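Local coordinates for probable transcriptional repressor protein (Mycobacterium tuberculosis, PDB 4FX0) that acts as an oxidation-sensing, redox-dependent transcriptional repressor of the MarR family, binding DNA through a helix-turn-helix, at the interface of chains A and B. Sequence-based numbering; all coordinates share one arbitrary frame. Chains: chain A/B, Probable transcriptional repressor protein.

The interface of chains A and B. Residues chain A 112, 116, 126, 130; chain B 2-7, 10.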
ATOM      1  N   TRP A 112      -5.491 -19.147  -2.657  1.00 64.28           N
ATOM      2  CA  TRP A 112      -5.852 -17.946  -1.916  1.00 56.67           C
ATOM      3  C   TRP A 112      -6.481 -18.315  -0.580  1.00 53.60           C
ATOM      4  O   TRP A 112      -6.293 -17.626   0.420  1.00 60.26           O
ATOM      5  CB  TRP A 112      -6.826 -17.089  -2.725  1.00 56.31           C
ATOM      6  CG  TRP A 112      -7.547 -16.067  -1.899  1.00 66.85           C
ATOM      7  CD1 TRP A 112      -7.066 -14.858  -1.489  1.00 72.48           C
ATOM      8  CD2 TRP A 112      -8.879 -16.167  -1.380  1.00 65.18           C
ATOM      9  NE1 TRP A 112      -8.015 -14.199  -0.746  1.00 68.41           N
ATOM     10  CE2 TRP A 112      -9.135 -14.979  -0.664  1.00 62.83           C
ATOM     11  CE3 TRP A 112      -9.878 -17.142  -1.450  1.00 72.36           C
ATOM     12  CZ2 TRP A 112     -10.353 -14.744  -0.025  1.00 61.83           C
ATOM     13  CZ3 TRP A 112     -11.083 -16.905  -0.814  1.00 61.88           C
ATOM     14  CH2 TRP A 112     -11.310 -15.716  -0.111  1.00 59.63           C
ATOM     15  N   GLN A 116      -5.143 -17.251   2.865  1.00 52.30           N
ATOM     16  CA  GLN A 116      -6.110 -16.412   3.563  1.00 47.46           C
ATOM     17  C   GLN A 116      -6.310 -16.936   4.976  1.00 43.57           C
ATOM     18  O   GLN A 116      -6.463 -16.165   5.923  1.00 48.14           O
ATOM     19  CB  GLN A 116      -7.445 -16.401   2.817  1.00 47.28           C
ATOM     20  CG  GLN A 116      -8.567 -15.671   3.538  1.00 49.43           C
ATOM     21  CD  GLN A 116      -8.373 -14.167   3.563  1.00 60.74           C
ATOM     22  OE1 GLN A 116      -7.447 -13.637   2.950  1.00 65.75           O
ATOM     23  NE2 GLN A 116      -9.252 -13.470   4.273  1.00 66.31           N
ATOM     24  N   TRP A 126     -10.467 -12.080  12.888  1.00 56.52           N
ATOM     25  CA  TRP A 126     -10.198 -11.510  11.574  1.00 55.54           C
ATOM     26  C   TRP A 126     -11.318 -10.592  11.081  1.00 65.77           C
ATOM     27  O   TRP A 126     -11.053  -9.473  10.645  1.00 63.73           O
ATOM     28  CB  TRP A 126      -9.901 -12.599  10.540  1.00 53.76           C
ATOM     29  CG  TRP A 126      -9.889 -12.067   9.145  1.00 51.03           C
ATOM     30  CD1 TRP A 126     -10.669 -12.475   8.104  1.00 55.17           C
ATOM     31  CD2 TRP A 126      -9.075 -11.002   8.643  1.00 45.46           C
ATOM     32  NE1 TRP A 126     -10.382 -11.739   6.979  1.00 59.45           N
ATOM     33  CE2 TRP A 126      -9.404 -10.825   7.284  1.00 54.98           C
ATOM     34  CE3 TRP A 126      -8.091 -10.183   9.206  1.00 45.83           C
ATOM     35  CZ2 TRP A 126      -8.790  -9.867   6.484  1.00 58.55           C
ATOM     36  CZ3 TRP A 126      -7.481  -9.234   8.411  1.00 47.09           C
ATOM     37  CH2 TRP A 126      -7.833  -9.083   7.065  1.00 53.18           C
ATOM     38  N   ARG A 130     -10.600  -6.876  10.104  1.00 49.63           N
ATOM     39  CA  ARG A 130     -10.918  -6.574   8.714  1.00 48.92           C
ATOM     40  C   ARG A 130     -11.816  -5.349   8.668  1.00 57.03           C
ATOM     41  O   ARG A 130     -11.559  -4.399   7.930  1.00 62.11           O
ATOM     42  CB  ARG A 130     -11.623  -7.751   8.038  1.00 49.44           C
ATOM     43  CG  ARG A 130     -11.636  -7.657   6.518  1.00 68.23           C
ATOM     44  CD  ARG A 130     -12.882  -8.288   5.919  1.00 89.32           C
ATOM     45  NE  ARG A 130     -14.057  -7.435   6.080  1.00114.45           N
ATOM     46  CZ  ARG A 130     -14.447  -6.525   5.191  1.00113.75           C
ATOM     47  NH1 ARG A 130     -13.757  -6.348   4.072  1.00 92.65           N
ATOM     48  NH2 ARG A 130     -15.530  -5.793   5.421  1.00121.82           N
TER
ATOM     49  N   ALA B   2     -16.446 -15.738  -1.739  1.00107.56           N
ATOM     50  CA  ALA B   2     -16.465 -14.437  -1.076  1.00108.84           C
ATOM     51  C   ALA B   2     -15.062 -13.834  -0.995  1.00101.58           C
ATOM     52  O   ALA B   2     -14.290 -14.163  -0.101  1.00 87.45           O
ATOM     53  CB  ALA B   2     -17.069 -14.567   0.315  1.00109.00           C
ATOM     54  N   PHE B   3     -14.748 -12.942  -1.930  1.00 99.00           N
ATOM     55  CA  PHE B   3     -13.406 -12.377  -2.058  1.00 97.72           C
ATOM     56  C   PHE B   3     -13.312 -11.014  -1.389  1.00 77.29           C
ATOM     57  O   PHE B   3     -12.250 -10.380  -1.370  1.00 87.76           O
ATOM     58  CB  PHE B   3     -13.032 -12.271  -3.536  1.00113.78           C
ATOM     59  CG  PHE B   3     -13.374 -13.501  -4.327  1.00123.24           C
ATOM     60  CD1 PHE B   3     -14.645 -13.673  -4.850  1.00129.80           C
ATOM     61  CD2 PHE B   3     -12.427 -14.484  -4.544  1.00116.41           C
ATOM     62  CE1 PHE B   3     -14.966 -14.803  -5.580  1.00125.56           C
ATOM     63  CE2 PHE B   3     -12.737 -15.619  -5.273  1.00115.76           C
ATOM     64  CZ  PHE B   3     -14.010 -15.781  -5.793  1.00120.26           C
ATOM     65  N   ASP B   4     -14.437 -10.565  -0.846  1.00122.89           N
ATOM     66  CA  ASP B   4     -14.520  -9.261  -0.188  1.00116.69           C
ATOM     67  C   ASP B   4     -13.657  -9.209   1.064  1.00 86.50           C
ATOM     68  O   ASP B   4     -13.194  -8.151   1.475  1.00 92.26           O
ATOM     69  CB  ASP B   4     -15.980  -8.964   0.176  1.00157.85           C
ATOM     70  CG  ASP B   4     -16.122  -7.860   1.204  1.00187.98           C
ATOM     71  OD1 ASP B   4     -15.324  -6.916   1.169  1.00187.27           O
ATOM     72  OD2 ASP B   4     -17.014  -7.949   2.071  1.00207.80           O
ATOM     73  N   GLU B   5     -13.439 -10.367   1.668  1.00 80.22           N
ATOM     74  CA  GLU B   5     -12.728 -10.439   2.936  1.00 87.03           C
ATOM     75  C   GLU B   5     -11.235 -10.740   2.814  1.00 76.55           C
ATOM     76  O   GLU B   5     -10.535 -10.786   3.828  1.00 80.72           O
ATOM     77  CB  GLU B   5     -13.386 -11.465   3.864  1.00109.48           C
ATOM     78  CG  GLU B   5     -14.702 -11.006   4.461  1.00128.71           C
ATOM     79  CD  GLU B   5     -15.064 -11.765   5.724  1.00143.81           C
ATOM     80  OE1 GLU B   5     -14.338 -12.715   6.081  1.00142.96           O
ATOM     81  OE2 GLU B   5     -16.073 -11.409   6.367  1.00155.50           O
ATOM     82  N   CYS B   6     -10.746 -10.946   1.594  1.00 67.01           N
ATOM     83  CA  CYS B   6      -9.321 -11.205   1.399  1.00 62.74           C
ATOM     84  C   CYS B   6      -8.468 -10.171   2.134  1.00 59.77           C
ATOM     85  O   CYS B   6      -8.593  -8.971   1.891  1.00 51.05           O
ATOM     86  CB  CYS B   6      -8.978 -11.225  -0.091  1.00 53.62           C
ATOM     87  SG  CYS B   6      -7.205 -11.190  -0.447  1.00 54.70           S
ATOM     88  N   ALA B   7      -7.609 -10.635   3.039  1.00 50.39           N
ATOM     89  CA  ALA B   7      -6.738  -9.733   3.793  1.00 52.59           C
ATOM     90  C   ALA B   7      -5.952  -8.812   2.867  1.00 48.54           C
ATOM     91  O   ALA B   7      -5.962  -7.591   3.031  1.00 53.30           O
ATOM     92  CB  ALA B   7      -5.788 -10.520   4.692  1.00 62.93           C
ATOM     93  N   THR B  10      -8.430  -6.216   0.971  1.00 58.98           N
ATOM     94  CA  THR B  10      -8.961  -5.143   1.805  1.00 71.30           C
ATOM     95  C   THR B  10      -7.869  -4.179   2.250  1.00 61.76           C
ATOM     96  O   THR B  10      -8.037  -2.960   2.176  1.00 60.75           O
ATOM     97  CB  THR B  10      -9.674  -5.689   3.058  1.00 74.89           C
ATOM     98  OG1 THR B  10      -8.707  -6.232   3.965  1.00 86.44           O
ATOM     99  CG2 THR B  10     -10.677  -6.766   2.678  1.00 70.38           C
TER
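This patch is part of a two-fold symmetric subunit interface, of the kind by which MarR-family regulators dimerise, and it has a twin with the chains exchanged. The N-terminal segment of chain B and the start of its helix 7-26 lie against helices 99-119 and 126-142 of chain A.

Hydrogen bonds hold the segment where the helix begins. The indole N-H of A:Trp112 points, nearly in its ring plane, at the side-chain sulfur of B:Cys6, with NE1 to SG at 3.1 Å. SG is anti to its own backbone N (chi1 168°). An N-H pointed at the sulfur would be expected to stabilise negative charge there. The chain of A:Gln116 bends at chi2. Amide OE1 of A:Gln116 accepts the backbone N-H of B:Ala7, N to OE1 3.0 Å, in the carbonyl plane on a lone pair, and the bond is nearly straight (163° at H). Amide NE2 of A:Gln116 and indole NE1 of A:Trp126 both give weak bonds to the carbonyl of the poorly ordered B:Glu5, which sits at the edge of the A:Trp126 ring.

A salt bridge joins A:Arg130 NH1 to the carboxylate OD1 of the poorly ordered B:Asp4 at 3.3 Å. The guanidinium and carboxylate planes are steeply crossed, 73° apart.

Apolar packing fills in around the bonds. The benzene rim of A:Trp126 lies against B:Ala7, with CH2 3.4 Å from the methyl CB. CD of A:Arg130 lies 3.6 Å from CG of B:Glu5.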